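Local structure of Sodium/sialic acid symporter SiaT (Proteus mirabilis, 5NV9) at residues A[43-47]-A[48-52]; A[173-176]-A[177-181]; A[304-307]-A[308-312]. The protein couples the inward flow of sodium ions to the uptake of the sialic acid N-acetylneuraminic acid, which the bacterium can use as an energy source. All coordinates share one frame; numbering follows the deposited sequence.

Contact 1. Residues A[43-47]-A[48-52]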
ATOM      1  N   GLY A  43       9.496   2.554 -20.723  1.00 34.37           N
ATOM      2  CA  GLY A  43       8.350   3.303 -21.283  1.00 31.29           C
ATOM      3  C   GLY A  43       7.307   2.478 -22.023  1.00 31.99           C
ATOM      4  O   GLY A  43       6.521   3.062 -22.752  1.00 33.88           O
ATOM      5  N   ARG A  44       7.264   1.144 -21.825  1.00 30.66           N
ATOM      6  CA  ARG A  44       6.316   0.236 -22.539  1.00 30.99           C
ATOM      7  C   ARG A  44       4.939  -0.017 -21.846  1.00 28.42           C
ATOM      8  O   ARG A  44       4.126  -0.788 -22.345  1.00 30.26           O
ATOM      9  CB  ARG A  44       6.952  -1.133 -22.808  1.00 30.34           C
ATOM     10  CG  ARG A  44       8.045  -1.139 -23.854  1.00 32.30           C
ATOM     11  CD  ARG A  44       8.698  -2.508 -23.943  1.00 32.42           C
ATOM     12  NE  ARG A  44       9.441  -2.856 -22.735  1.00 33.56           N
ATOM     13  CZ  ARG A  44      10.716  -2.569 -22.507  1.00 34.47           C
ATOM     14  NH1 ARG A  44      11.450  -1.910 -23.416  1.00 33.83           N
ATOM     15  NH2 ARG A  44      11.276  -2.949 -21.361  1.00 35.05           N
ATOM     16  N   VAL A  45       4.663   0.605 -20.707  1.00 24.40           N
ATOM     17  CA  VAL A  45       3.431   0.332 -20.002  1.00 21.53           C
ATOM     18  C   VAL A  45       2.363   1.330 -20.407  1.00 22.25           C
ATOM     19  O   VAL A  45       2.564   2.521 -20.369  1.00 23.42           O
ATOM     20  CB  VAL A  45       3.701   0.345 -18.514  1.00 20.16           C
ATOM     21  CG1 VAL A  45       2.437   0.060 -17.718  1.00 18.83           C
ATOM     22  CG2 VAL A  45       4.795  -0.687 -18.247  1.00 20.09           C
ATOM     23  N   PRO A  46       1.209   0.854 -20.834  1.00 22.27           N
ATOM     24  CA  PRO A  46       0.165   1.902 -20.982  1.00 22.83           C
ATOM     25  C   PRO A  46      -0.409   2.392 -19.690  1.00 23.86           C
ATOM     26  O   PRO A  46      -0.330   1.690 -18.636  1.00 24.29           O
ATOM     27  CB  PRO A  46      -0.985   1.173 -21.719  1.00 25.36           C
ATOM     28  CG  PRO A  46      -0.744  -0.270 -21.471  1.00 25.31           C
ATOM     29  CD  PRO A  46       0.736  -0.479 -21.209  1.00 23.03           C
ATOM     30  N   GLY A  47      -1.077   3.551 -19.787  1.00 22.43           N
ATOM     31  CA  GLY A  47      -1.660   4.219 -18.659  1.00 21.79           C
ATOM     32  C   GLY A  47      -2.650   3.390 -17.899  1.00 22.31           C
ATOM     33  O   GLY A  47      -2.570   3.297 -16.685  1.00 22.67           O
ATOM     34  N   TRP A  48      -3.611   2.800 -18.597  1.00 21.64           N
ATOM     35  CA  TRP A  48      -4.617   2.008 -17.912  1.00 20.64           C
ATOM     36  C   TRP A  48      -3.970   0.923 -17.078  1.00 20.99           C
ATOM     37  O   TRP A  48      -4.395   0.695 -15.973  1.00 21.15           O
ATOM     38  CB  TRP A  48      -5.638   1.428 -18.871  1.00 21.77           C
ATOM     39  CG  TRP A  48      -5.170   0.254 -19.744  1.00 22.77           C
ATOM     40  CD1 TRP A  48      -4.691   0.316 -21.017  1.00 23.92           C
ATOM     41  CD2 TRP A  48      -5.225  -1.129 -19.390  1.00 23.63           C
ATOM     42  NE1 TRP A  48      -4.380  -0.967 -21.474  1.00 25.77           N
ATOM     43  CE2 TRP A  48      -4.719  -1.871 -20.495  1.00 26.46           C
ATOM     44  CE3 TRP A  48      -5.658  -1.820 -18.238  1.00 24.23           C
ATOM     45  CZ2 TRP A  48      -4.607  -3.277 -20.479  1.00 26.88           C
ATOM     46  CZ3 TRP A  48      -5.545  -3.231 -18.233  1.00 26.48           C
ATOM     47  CH2 TRP A  48      -5.009  -3.934 -19.344  1.00 25.64           C
ATOM     48  N   ALA A  49      -2.960   0.220 -17.609  1.00 22.51           N
ATOM     49  CA  ALA A  49      -2.295  -0.862 -16.854  1.00 20.01           C
ATOM     50  C   ALA A  49      -1.527  -0.366 -15.585  1.00 20.70           C
ATOM     51  O   ALA A  49      -1.567  -0.987 -14.436  1.00 19.53           O
ATOM     52  CB  ALA A  49      -1.342  -1.605 -17.781  1.00 20.89           C
ATOM     53  N   ALA A  50      -0.807   0.725 -15.776  1.00 20.54           N
ATOM     54  CA  ALA A  50      -0.118   1.382 -14.629  1.00 20.59           C
ATOM     55  C   ALA A  50      -1.131   1.842 -13.568  1.00 18.59           C
ATOM     56  O   ALA A  50      -0.874   1.735 -12.384  1.00 19.72           O
ATOM     57  CB  ALA A  50       0.747   2.522 -15.096  1.00 19.63           C
ATOM     58  N   GLY A  51      -2.299   2.295 -13.984  1.00 19.87           N
ATOM     59  CA  GLY A  51      -3.334   2.734 -13.024  1.00 20.23           C
ATOM     60  C   GLY A  51      -3.980   1.632 -12.221  1.00 19.37           C
ATOM     61  O   GLY A  51      -4.241   1.795 -11.043  1.00 21.31           O
ATOM     62  N   VAL A  52      -4.245   0.487 -12.861  1.00 20.26           N
ATOM     63  CA  VAL A  52      -4.661  -0.709 -12.125  1.00 18.78           C
ATOM     64  C   VAL A  52      -3.552  -1.221 -11.159  1.00 19.21           C
ATOM     65  O   VAL A  52      -3.795  -1.796 -10.063  1.00 20.54           O
ATOM     66  CB  VAL A  52      -5.105  -1.876 -13.082  1.00 17.17           C
ATOM     67  CG1 VAL A  52      -5.596  -3.051 -12.222  1.00 17.20           C
ATOM     68  CG2 VAL A  52      -6.271  -1.395 -13.998  1.00 18.36           C
TER

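Contact 2. Residues A[173-176]-A[177-181]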
ATOM      1  N   GLY A 173      10.659 -11.005 -13.393  1.00 22.35           N
ATOM      2  CA  GLY A 173       9.815 -10.187 -14.271  1.00 22.11           C
ATOM      3  C   GLY A 173      10.019  -8.705 -14.400  1.00 24.50           C
ATOM      4  O   GLY A 173       9.506  -8.077 -15.369  1.00 23.45           O
ATOM      5  N   GLY A 174      10.736  -8.117 -13.431  1.00 23.97           N
ATOM      6  CA  GLY A 174      11.013  -6.691 -13.462  1.00 23.66           C
ATOM      7  C   GLY A 174       9.725  -5.941 -13.170  1.00 24.24           C
ATOM      8  O   GLY A 174       8.770  -6.545 -12.747  1.00 23.25           O
ATOM      9  N   ILE A 175       9.739  -4.620 -13.330  1.00 22.80           N
ATOM     10  CA  ILE A 175       8.586  -3.798 -13.036  1.00 22.14           C
ATOM     11  C   ILE A 175       7.455  -4.107 -14.009  1.00 25.15           C
ATOM     12  O   ILE A 175       6.272  -3.971 -13.631  1.00 23.84           O
ATOM     13  CB  ILE A 175       8.914  -2.319 -13.086  1.00 22.64           C
ATOM     14  CG1 ILE A 175       7.709  -1.508 -12.589  1.00 21.98           C
ATOM     15  CG2 ILE A 175       9.378  -1.879 -14.510  1.00 21.93           C
ATOM     16  CD1 ILE A 175       7.159  -1.859 -11.224  1.00 22.74           C
ATOM     17  N   GLU A 176       7.785  -4.548 -15.244  1.00 21.56           N
ATOM     18  CA  GLU A 176       6.706  -4.940 -16.187  1.00 23.62           C
ATOM     19  C   GLU A 176       5.932  -6.196 -15.760  1.00 21.18           C
ATOM     20  O   GLU A 176       4.705  -6.230 -15.783  1.00 19.12           O
ATOM     21  CB  GLU A 176       7.211  -5.070 -17.608  1.00 25.44           C
ATOM     22  CG  GLU A 176       7.377  -3.713 -18.271  1.00 26.99           C
ATOM     23  CD  GLU A 176       8.179  -3.817 -19.555  1.00 31.04           C
ATOM     24  OE1 GLU A 176       9.408  -3.888 -19.439  1.00 30.55           O
ATOM     25  OE2 GLU A 176       7.561  -3.861 -20.645  1.00 32.23           O
ATOM     26  N   GLY A 177       6.663  -7.206 -15.335  1.00 17.97           N
ATOM     27  CA  GLY A 177       6.020  -8.341 -14.768  1.00 21.55           C
ATOM     28  C   GLY A 177       5.270  -8.102 -13.478  1.00 19.75           C
ATOM     29  O   GLY A 177       4.268  -8.756 -13.218  1.00 19.66           O
ATOM     30  N   VAL A 178       5.743  -7.135 -12.688  1.00 18.74           N
ATOM     31  CA  VAL A 178       5.089  -6.755 -11.476  1.00 17.24           C
ATOM     32  C   VAL A 178       3.784  -6.013 -11.819  1.00 19.49           C
ATOM     33  O   VAL A 178       2.742  -6.206 -11.186  1.00 18.64           O
ATOM     34  CB  VAL A 178       5.996  -5.831 -10.639  1.00 16.16           C
ATOM     35  CG1 VAL A 178       5.200  -5.247  -9.536  1.00 16.17           C
ATOM     36  CG2 VAL A 178       7.135  -6.623 -10.025  1.00 16.12           C
ATOM     37  N   ILE A 179       3.847  -5.170 -12.842  1.00 17.32           N
ATOM     38  CA  ILE A 179       2.675  -4.399 -13.225  1.00 19.08           C
ATOM     39  C   ILE A 179       1.612  -5.316 -13.878  1.00 20.00           C
ATOM     40  O   ILE A 179       0.426  -5.290 -13.537  1.00 21.60           O
ATOM     41  CB  ILE A 179       3.090  -3.288 -14.145  1.00 17.22           C
ATOM     42  CG1 ILE A 179       3.720  -2.164 -13.311  1.00 20.42           C
ATOM     43  CG2 ILE A 179       1.901  -2.784 -14.978  1.00 18.75           C
ATOM     44  CD1 ILE A 179       4.396  -1.099 -14.171  1.00 19.55           C
ATOM     45  N   TRP A 180       2.035  -6.169 -14.778  1.00 20.32           N
ATOM     46  CA  TRP A 180       1.035  -7.041 -15.445  1.00 20.09           C
ATOM     47  C   TRP A 180       0.417  -8.127 -14.542  1.00 21.20           C
ATOM     48  O   TRP A 180      -0.800  -8.328 -14.628  1.00 25.47           O
ATOM     49  CB  TRP A 180       1.593  -7.576 -16.718  1.00 20.33           C
ATOM     50  CG  TRP A 180       1.725  -6.533 -17.795  1.00 20.70           C
ATOM     51  CD1 TRP A 180       2.890  -6.092 -18.326  1.00 20.64           C
ATOM     52  CD2 TRP A 180       0.682  -5.809 -18.478  1.00 20.43           C
ATOM     53  NE1 TRP A 180       2.657  -5.146 -19.270  1.00 21.32           N
ATOM     54  CE2 TRP A 180       1.316  -4.949 -19.394  1.00 20.53           C
ATOM     55  CE3 TRP A 180      -0.708  -5.819 -18.423  1.00 20.06           C
ATOM     56  CZ2 TRP A 180       0.619  -4.101 -20.228  1.00 21.61           C
ATOM     57  CZ3 TRP A 180      -1.394  -4.991 -19.256  1.00 19.95           C
ATOM     58  CH2 TRP A 180      -0.748  -4.167 -20.158  1.00 21.26           C
ATOM     59  N   THR A 181       1.187  -8.735 -13.635  1.00 20.43           N
ATOM     60  CA  THR A 181       0.595  -9.445 -12.505  1.00 22.75           C
ATOM     61  C   THR A 181      -0.377  -8.630 -11.612  1.00 23.17           C
ATOM     62  O   THR A 181      -1.424  -9.163 -11.189  1.00 20.56           O
ATOM     63  CB  THR A 181       1.642 -10.146 -11.591  1.00 22.38           C
ATOM     64  OG1 THR A 181       2.559  -9.192 -11.086  1.00 20.39           O
ATOM     65  CG2 THR A 181       2.399 -11.245 -12.356  1.00 23.74           C
TER

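Contact 3. Residues A[304-307]-A[308-312]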
ATOM      1  N   SER A 304     -26.298 -18.614  15.615  1.00 41.55           N
ATOM      2  CA  SER A 304     -25.595 -19.789  16.120  1.00 43.59           C
ATOM      3  C   SER A 304     -24.414 -20.177  15.253  1.00 42.15           C
ATOM      4  O   SER A 304     -23.628 -21.049  15.622  1.00 42.14           O
ATOM      5  CB  SER A 304     -26.558 -20.955  16.250  1.00 45.93           C
ATOM      6  OG  SER A 304     -26.728 -21.577  14.994  1.00 47.21           O
ATOM      7  N   LEU A 305     -24.285 -19.542  14.093  1.00 38.86           N
ATOM      8  CA  LEU A 305     -23.180 -19.818  13.214  1.00 38.17           C
ATOM      9  C   LEU A 305     -21.851 -19.244  13.681  1.00 39.80           C
ATOM     10  O   LEU A 305     -20.804 -19.623  13.137  1.00 41.20           O
ATOM     11  CB  LEU A 305     -23.492 -19.316  11.812  1.00 39.27           C
ATOM     12  CG  LEU A 305     -24.602 -20.036  11.063  1.00 38.90           C
ATOM     13  CD1 LEU A 305     -24.686 -19.504   9.641  1.00 38.97           C
ATOM     14  CD2 LEU A 305     -24.406 -21.544  11.031  1.00 39.22           C
ATOM     15  N   LEU A 306     -21.856 -18.348  14.667  1.00 39.71           N
ATOM     16  CA  LEU A 306     -20.610 -17.877  15.269  1.00 43.66           C
ATOM     17  C   LEU A 306     -20.336 -18.545  16.597  1.00 46.32           C
ATOM     18  O   LEU A 306     -21.158 -18.498  17.482  1.00 45.81           O
ATOM     19  CB  LEU A 306     -20.643 -16.374  15.551  1.00 43.88           C
ATOM     20  CG  LEU A 306     -20.703 -15.435  14.382  1.00 42.32           C
ATOM     21  CD1 LEU A 306     -20.610 -14.037  14.928  1.00 43.89           C
ATOM     22  CD2 LEU A 306     -19.591 -15.714  13.368  1.00 44.67           C
ATOM     23  N   PRO A 307     -19.135 -19.086  16.768  1.00 47.36           N
ATOM     24  CA  PRO A 307     -18.753 -19.493  18.120  1.00 46.81           C
ATOM     25  C   PRO A 307     -18.636 -18.282  19.040  1.00 52.61           C
ATOM     26  O   PRO A 307     -18.156 -17.244  18.599  1.00 50.06           O
ATOM     27  CB  PRO A 307     -17.380 -20.136  17.929  1.00 48.81           C
ATOM     28  CG  PRO A 307     -17.041 -20.033  16.479  1.00 47.92           C
ATOM     29  CD  PRO A 307     -18.047 -19.178  15.787  1.00 44.98           C
ATOM     30  N   ALA A 308     -19.068 -18.383  20.302  1.00 53.09           N
ATOM     31  CA  ALA A 308     -18.893 -17.257  21.252  1.00 53.72           C
ATOM     32  C   ALA A 308     -17.399 -16.925  21.383  1.00 50.23           C
ATOM     33  O   ALA A 308     -16.549 -17.806  21.276  1.00 50.09           O
ATOM     34  CB  ALA A 308     -19.497 -17.587  22.615  1.00 52.83           C
ATOM     35  N   GLY A 309     -17.077 -15.656  21.592  1.00 50.34           N
ATOM     36  CA  GLY A 309     -15.667 -15.215  21.585  1.00 49.10           C
ATOM     37  C   GLY A 309     -14.911 -15.343  20.249  1.00 47.40           C
ATOM     38  O   GLY A 309     -13.676 -15.369  20.223  1.00 48.43           O
ATOM     39  N   PHE A 310     -15.627 -15.446  19.131  1.00 43.73           N
ATOM     40  CA  PHE A 310     -14.967 -15.470  17.827  1.00 38.54           C
ATOM     41  C   PHE A 310     -14.349 -14.083  17.492  1.00 37.55           C
ATOM     42  O   PHE A 310     -15.051 -13.079  17.558  1.00 34.15           O
ATOM     43  CB  PHE A 310     -15.950 -15.906  16.737  1.00 40.72           C
ATOM     44  CG  PHE A 310     -15.278 -16.290  15.443  1.00 39.68           C
ATOM     45  CD1 PHE A 310     -14.590 -17.483  15.345  1.00 42.93           C
ATOM     46  CD2 PHE A 310     -15.278 -15.425  14.356  1.00 42.39           C
ATOM     47  CE1 PHE A 310     -13.937 -17.826  14.177  1.00 43.72           C
ATOM     48  CE2 PHE A 310     -14.624 -15.761  13.186  1.00 41.90           C
ATOM     49  CZ  PHE A 310     -13.946 -16.962  13.098  1.00 40.02           C
ATOM     50  N   ASN A 311     -13.054 -14.021  17.168  1.00 32.34           N
ATOM     51  CA  ASN A 311     -12.415 -12.757  16.734  1.00 38.17           C
ATOM     52  C   ASN A 311     -13.084 -12.192  15.468  1.00 35.25           C
ATOM     53  O   ASN A 311     -13.187 -12.906  14.452  1.00 33.08           O
ATOM     54  CB  ASN A 311     -10.931 -12.946  16.448  1.00 40.57           C
ATOM     55  CG  ASN A 311     -10.200 -11.613  16.270  1.00 49.67           C
ATOM     56  OD1 ASN A 311     -10.433 -10.853  15.319  1.00 51.67           O
ATOM     57  ND2 ASN A 311      -9.318 -11.315  17.205  1.00 56.60           N
ATOM     58  N   THR A 312     -13.519 -10.924  15.514  1.00 34.30           N
ATOM     59  CA  THR A 312     -14.273 -10.332  14.380  1.00 32.92           C
ATOM     60  C   THR A 312     -13.430 -10.143  13.099  1.00 32.72           C
ATOM     61  O   THR A 312     -13.976  -9.999  11.975  1.00 30.66           O
ATOM     62  CB  THR A 312     -15.075  -9.067  14.744  1.00 34.53           C
ATOM     63  OG1 THR A 312     -14.226  -8.021  15.210  1.00 41.13           O
ATOM     64  CG2 THR A 312     -16.072  -9.362  15.804  1.00 34.96           C
TER

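Contact 1. Residues A[43-47]-A[48-52]
W48 holds its CG between its own backbone N and carbonyl carbon (chi1 74°). This swings the indole back past the start of its helix, where it lies alongside the ring of P46. The two side chains point the same way. P46 CG comes to 3.7 Å from W48 NE1, and P46 CB sits 3.9 Å from W48 CD1. The proline meets the indole obliquely. A49 CB lies over the centre of one indole face, and P46 CG also approaches A49 CB, at 4.0 Å. V45 turns CG1 opposite its backbone N (chi1 -180°). That methyl packs beside the first turn, 4.0 Å from A50 CB and 4.1 Å from A49 CB.

The backbone marks a helix start. P46 is the N-cap residue, and its carbonyl opens the bonding pattern. A50 N donates to P46 O over 3.1 Å, and the bond is nearly straight at 171°. The next bond runs from G51 N to G47 O over 2.9 Å. Proline, valine and alanine side chains gather on the first turn as the chain leaves the cytoplasmic loop. The same helix carries A56, a sodium ligand, further on.

The surroundings are helical on several sides. E269 of helix 267-301 accepts a hydrogen bond from G47 N, and T273 on that helix touches A50. V45 rests on I179 of helix 155-203, while P46 and A49 both pack against W180. The start of helix 47-58 packs against both helix 155-203 and helix 267-301.

Contact 2. Residues A[173-176]-A[177-181]
I175 O receives the N-H of I179 over 2.8 Å, the shortest of the backbone bonds between 173-176 and 177-181. The bond is bent, at 146°, and the donor is tilted from the carbonyl plane. I179 CG1 also crowds this oxygen, at 3.1 Å. I175 sets CG1 opposite its backbone N (chi1 -173°), and I175 CG1 lies 3.7 Å from I179 CD1. The two isoleucine side chains cross at a slant. V178 lays CG2 3.2 Å from G174 O.

The contact spans a kink in helix 155-203. The N-H groups of I175 and E176 make no bond to the turn before, and G174 has a positive phi. The break falls where one transmembrane span ends and the next begins. Backbone bonding resumes with G177, whose N reaches G173 O over 3.0 Å from well above the carbonyl plane. The bond from W180 N to E176 O is nearly straight, over 2.9 Å. At the break two glycines come close, with G173 CA 4.2 Å from G177 CA. After the kink the LeuT-fold helix runs to D182, a ligand of the second sodium ion. The side chain of V178, about 3 Å from a bound sodium ion, lines the site without being one of its ligands. It touches S345 and S346 of helix 328-361, both ligands of that ion.

The carboxylate of E176 is gripped by two arginines: OE1 forms a salt bridge with R44 NH2, OE2 with R31 NH1. The two arginines probably favour the charged form of this buried acid. The indole of W180 meets the ring of F28 on helix 8-29, their planes about 10° apart.

Contact 3. Residues A[304-307]-A[308-312]
F310 folds back against P307, and this pair is the close part of the contact. The two side chains lie side by side and point the same way. F310 CD1 is 3.7 Å from P307 CG and 3.9 Å from P307 CD. The proline meets the phenyl ring obliquely. F310 places CG opposite its backbone N (chi1 -165°), which lets the ring reach back along the proline. The turn itself brings F310 CB to 3.2 Å from P307 O. L306 adds a looser touch, with CD2 4.4 Å from F310 CD2.

The other side of the turn is open. A308 and G309 form its exposed outer corner. The methyl of A308 points away from the preceding residues overall, though A308 CB still lies 3.7 Å from P307 C. One backbone bond spans the turn, from F310 N to P307 O, 3.1 Å long. It is weak, with an angle of 132°.

On the inner side L306 and F310 both rest on I315 of helix 315-323. L306 also touches Y299 of helix 267-301 and Y72 of helix 61-73. Just beyond the turn, N311 OD1 accepts a hydrogen bond from G313 N.

This is a type II beta turn from P307 to F310, with G309 at the third position, where its positive phi fits. It reverses the periplasmic link between helices 267-301 and 315-323, away from the sodium and sialic acid sites.

How the contacts relate
Each contact is local. None nests in or crosses another. From the N terminus, contact 1 comes first, where the chain passes from a cytoplasmic loop into helix 47-58. Contact 2 follows, across the kink of helix 155-203. These two touch, with centres 11 Å apart, through a salt bridge and through packing on W180. They tie the start of helix 47-58 to helix 155-203. Contact 3 closes last, in the periplasmic loop between helices 267-301 and 315-323. It touches neither of the others, and its nearest atoms are about 26 Å from each.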